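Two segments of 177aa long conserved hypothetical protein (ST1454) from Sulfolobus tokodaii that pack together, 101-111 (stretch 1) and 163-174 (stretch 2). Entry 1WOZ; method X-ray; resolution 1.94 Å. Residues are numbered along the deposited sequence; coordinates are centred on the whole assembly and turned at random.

Stretch 1 (101-111) LFVIPGGSEEA
Stretch 2 (163-174) RRNVSEKIYDIG

The two stretches run antiparallel, with Phe 102, Val 103 and Ile 104 lying against Tyr 171, Ile 170 and Lys 169 at CA–CA distances of 5.2, 4.8 and 5.3 Å; farther along, Gly 107 lies 6.2 Å from Val 166, CA to CA. Together they bury 769 Å², both sides summed.

Backbone hydrogen bonds set the register. Ile 173 N donates to Leu 101 O (2.9 Å, 175°), Phe 102 N to Tyr 171 O (2.8 Å, 156°), Tyr 171 N to Phe 102 O (2.9 Å, 165°) and Ile 104 N to Lys 169 O (2.8 Å, 174°). The chain is extended here: phi/psi is -89/150 at Phe 102, following a cis peptide bond, -87/130 at Val 103, -83/119 at Ile 104, -95/135 at Lys 169 and -122/139 at Ile 170. Val 103 and Ile 170 form a non-hydrogen-bonded pair; beside it, Ile 170 CA makes a CA-H...O contact with Phe 102 O (3.4 Å, 137° at H). Beyond the direct bonds, one water accepts from Lys 169 N (2.8 Å) and donates to Ile 104 O (2.8 Å) and Glu 168 OE1 (2.9 Å), bridging backbones too far apart there to bond directly.

Side chains of the two central pairs lie on alternate faces. Val 103 (chi1 t) and Ile 170 (m, m) share one, with Val 103 CG2 4.3 Å from Ile 170 CD1. Buried Ile 104 (m, t) points to the other face with Lys 169, their CB atoms 3.8 Å apart; the lysine's end leads away, keeping its amine out of this contact. Separately, Ile 173 (p, t) points toward stretch 1 and sets CD1 over the ring of Phe 102 (chi1 m, chi2 127°), whose own CA-to-CB bond points sideways; CD1 is 3.7 Å from the ring centroid and 17° off the normal, a CH-pi contact. Ile 173 CG2 also reaches Phe 102 CE1 at 3.4 Å.

Past the strands, Gly 107 (109/-120) leaves room for Val 166 (chi1 t): Gly 107 CA sits 3.7 Å from Val 166 CG1, and an ideal CB would point toward that methyl and crowd it. These backbone angles alone already call for glycine.

The charged contact lies at a helix start. Ser 108 (p) caps it, OG accepting from Ala 111 N (3.1 Å), while Ser 108 CB packs on Arg 164 CG (3.7 Å). In the helix's first turn, two residues after the cap, Glu 110 (m, p, chi3 -7°) forms a salt bridge with Arg 164 (m, m, t, chi4 -140°): NH2 to OE2 is 2.7 Å and NE to OE2 3.0 Å, with a weak NE–OE1 bond at 3.3 Å. The carboxylate OE2 lies near the guanidinium plane, at its edge, where the N-H groups point.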

# COMPACT_ATOMS: atom_id res chain seq x y z
N LEU A 101 9.92 -23.05 3.74
CA LEU A 101 10.19 -21.75 3.12
C LEU A 101 10.40 -22.00 1.61
O LEU A 101 10.88 -23.07 1.23
CB LEU A 101 11.45 -21.14 3.76
CG LEU A 101 11.32 -20.97 5.28
CD1 LEU A 101 12.65 -20.48 5.87
CD2 LEU A 101 10.18 -19.96 5.58
N PHE A 102 10.01 -21.05 0.75
CA PHE A 102 9.38 -19.78 1.12
C PHE A 102 7.87 -19.91 1.20
O PHE A 102 7.28 -20.70 0.47
CB PHE A 102 9.65 -18.71 0.06
CG PHE A 102 11.07 -18.28 -0.03
CD1 PHE A 102 11.73 -18.29 -1.26
CD2 PHE A 102 11.74 -17.81 1.09
CE1 PHE A 102 13.04 -17.85 -1.36
CE2 PHE A 102 13.06 -17.37 1.00
CZ PHE A 102 13.71 -17.39 -0.23
N VAL A 103 7.26 -19.12 2.07
CA VAL A 103 5.81 -19.09 2.18
C VAL A 103 5.32 -18.07 1.14
O VAL A 103 5.83 -16.95 1.07
CB VAL A 103 5.36 -18.65 3.60
CG1 VAL A 103 3.88 -18.24 3.59
CG2 VAL A 103 5.59 -19.81 4.57
N ILE A 104 4.35 -18.47 0.31
CA ILE A 104 3.77 -17.57 -0.69
C ILE A 104 2.73 -16.78 0.11
O ILE A 104 1.77 -17.35 0.65
CB ILE A 104 3.10 -18.36 -1.82
CG1 ILE A 104 4.18 -19.15 -2.59
CG2 ILE A 104 2.31 -17.39 -2.75
CD1 ILE A 104 3.64 -20.06 -3.73
N PRO A 105 2.90 -15.45 0.18
CA PRO A 105 1.96 -14.64 0.96
C PRO A 105 0.48 -14.72 0.56
O PRO A 105 0.12 -14.52 -0.60
CB PRO A 105 2.54 -13.22 0.85
CG PRO A 105 3.18 -13.23 -0.50
CD PRO A 105 3.85 -14.59 -0.55
N GLY A 106 -0.36 -15.02 1.55
CA GLY A 106 -1.79 -15.14 1.28
C GLY A 106 -2.48 -16.17 2.18
O GLY A 106 -1.98 -16.51 3.27
N GLY A 107 -3.62 -16.66 1.70
CA GLY A 107 -4.43 -17.64 2.42
C GLY A 107 -5.70 -16.99 2.94
O GLY A 107 -6.53 -16.49 2.16
N SER A 108 -5.89 -17.03 4.26
CA SER A 108 -7.05 -16.38 4.88
C SER A 108 -6.92 -14.87 4.70
O SER A 108 -5.82 -14.37 4.46
CB SER A 108 -7.13 -16.70 6.37
OG SER A 108 -5.94 -16.30 7.04
N GLU A 109 -8.02 -14.15 4.79
CA GLU A 109 -7.93 -12.69 4.64
C GLU A 109 -7.06 -12.14 5.78
O GLU A 109 -6.32 -11.18 5.59
CB GLU A 109 -9.33 -12.05 4.64
CG GLU A 109 -9.31 -10.55 4.31
CD GLU A 109 -10.69 -9.95 4.16
OE1 GLU A 109 -10.78 -8.71 3.98
OE2 GLU A 109 -11.69 -10.70 4.21
N GLU A 110 -7.15 -12.76 6.97
CA GLU A 110 -6.35 -12.32 8.11
C GLU A 110 -4.85 -12.48 7.84
O GLU A 110 -4.06 -11.53 8.03
CB GLU A 110 -6.71 -13.11 9.38
CG GLU A 110 -8.10 -12.83 9.90
CD GLU A 110 -9.18 -13.69 9.28
OE1 GLU A 110 -8.89 -14.45 8.32
OE2 GLU A 110 -10.34 -13.61 9.75
N ALA A 111 -4.44 -13.66 7.38
CA ALA A 111 -3.03 -13.86 7.06
C ALA A 111 -2.62 -12.95 5.89
O ALA A 111 -1.50 -12.44 5.85
CB ALA A 111 -2.77 -15.33 6.69
N ARG A 163 -5.41 -21.07 12.35
CA ARG A 163 -6.68 -20.86 13.03
C ARG A 163 -7.85 -20.84 12.06
O ARG A 163 -8.99 -21.06 12.46
CB ARG A 163 -6.65 -19.57 13.85
CG ARG A 163 -5.68 -19.64 15.04
CD ARG A 163 -5.69 -18.34 15.88
NE ARG A 163 -4.68 -18.38 16.94
CZ ARG A 163 -4.41 -17.36 17.74
NH1 ARG A 163 -5.08 -16.22 17.62
NH2 ARG A 163 -3.44 -17.46 18.65
N ARG A 164 -7.57 -20.55 10.79
CA ARG A 164 -8.61 -20.51 9.77
C ARG A 164 -8.67 -21.79 8.92
O ARG A 164 -9.40 -21.85 7.92
CB ARG A 164 -8.38 -19.31 8.82
CG ARG A 164 -8.76 -17.97 9.42
CD ARG A 164 -10.26 -17.93 9.70
NE ARG A 164 -10.72 -16.59 10.04
CZ ARG A 164 -11.62 -16.32 10.99
NH1 ARG A 164 -12.14 -17.32 11.70
NH2 ARG A 164 -12.00 -15.07 11.23
N ASN A 165 -7.93 -22.83 9.31
CA ASN A 165 -7.93 -24.08 8.54
C ASN A 165 -7.50 -23.91 7.10
O ASN A 165 -7.97 -24.59 6.19
CB ASN A 165 -9.32 -24.75 8.58
CG ASN A 165 -9.58 -25.42 9.92
OD1 ASN A 165 -9.96 -24.77 10.88
ND2 ASN A 165 -9.33 -26.72 9.98
N VAL A 166 -6.56 -23.00 6.89
CA VAL A 166 -6.02 -22.73 5.57
C VAL A 166 -4.56 -23.21 5.52
O VAL A 166 -3.78 -22.88 6.40
CB VAL A 166 -6.08 -21.21 5.28
CG1 VAL A 166 -5.29 -20.90 4.01
CG2 VAL A 166 -7.54 -20.75 5.17
N SER A 167 -4.21 -23.98 4.49
CA SER A 167 -2.84 -24.47 4.32
C SER A 167 -1.95 -23.40 3.70
O SER A 167 -2.41 -22.58 2.90
CB SER A 167 -2.80 -25.69 3.39
OG SER A 167 -3.58 -26.75 3.88
N GLU A 168 -0.68 -23.42 4.07
CA GLU A 168 0.28 -22.48 3.51
C GLU A 168 0.65 -22.93 2.10
O GLU A 168 0.78 -24.13 1.83
CB GLU A 168 1.56 -22.45 4.34
CG GLU A 168 1.37 -22.01 5.78
CD GLU A 168 0.86 -20.59 5.88
OE1 GLU A 168 1.11 -19.81 4.94
OE2 GLU A 168 0.23 -20.26 6.91
N LYS A 169 0.81 -21.96 1.20
CA LYS A 169 1.25 -22.25 -0.17
C LYS A 169 2.76 -22.04 -0.09
O LYS A 169 3.20 -21.06 0.47
CB LYS A 169 0.66 -21.25 -1.16
CG LYS A 169 -0.84 -21.07 -1.06
CD LYS A 169 -1.60 -22.22 -1.66
CE LYS A 169 -3.11 -21.89 -1.74
NZ LYS A 169 -3.83 -22.89 -2.55
N ILE A 170 3.53 -22.95 -0.66
CA ILE A 170 4.99 -22.90 -0.60
C ILE A 170 5.71 -22.85 -1.98
O ILE A 170 5.32 -23.54 -2.93
CB ILE A 170 5.55 -24.17 0.13
CG1 ILE A 170 4.72 -24.48 1.40
CG2 ILE A 170 7.05 -24.00 0.46
CD1 ILE A 170 4.79 -23.44 2.50
N TYR A 171 6.75 -22.02 -2.06
CA TYR A 171 7.61 -21.94 -3.24
C TYR A 171 8.87 -22.47 -2.55
O TYR A 171 9.68 -21.72 -2.00
CB TYR A 171 7.84 -20.51 -3.69
CG TYR A 171 8.74 -20.47 -4.92
CD1 TYR A 171 8.21 -20.68 -6.20
CD2 TYR A 171 10.12 -20.26 -4.79
CE1 TYR A 171 9.03 -20.67 -7.32
CE2 TYR A 171 10.95 -20.24 -5.92
CZ TYR A 171 10.40 -20.44 -7.17
OH TYR A 171 11.20 -20.36 -8.28
N ASP A 172 8.98 -23.79 -2.58
CA ASP A 172 10.02 -24.53 -1.88
C ASP A 172 11.48 -24.32 -2.21
O ASP A 172 11.94 -24.66 -3.31
CB ASP A 172 9.69 -26.02 -2.00
CG ASP A 172 10.10 -26.79 -0.78
OD1 ASP A 172 11.23 -26.55 -0.30
OD2 ASP A 172 9.29 -27.62 -0.30
N ILE A 173 12.23 -23.81 -1.24
CA ILE A 173 13.67 -23.58 -1.43
C ILE A 173 14.50 -24.57 -0.62
O ILE A 173 15.72 -24.45 -0.54
CB ILE A 173 14.08 -22.14 -1.04
CG1 ILE A 173 13.73 -21.87 0.43
CG2 ILE A 173 13.43 -21.16 -1.96
CD1 ILE A 173 14.42 -20.68 1.02
N GLY A 174 13.84 -25.55 0.00
CA GLY A 174 14.56 -26.57 0.74
C GLY A 174 14.87 -26.35 2.20
O GLY A 174 15.53 -27.18 2.83
O HOH W 1 0.57 -19.38 2.13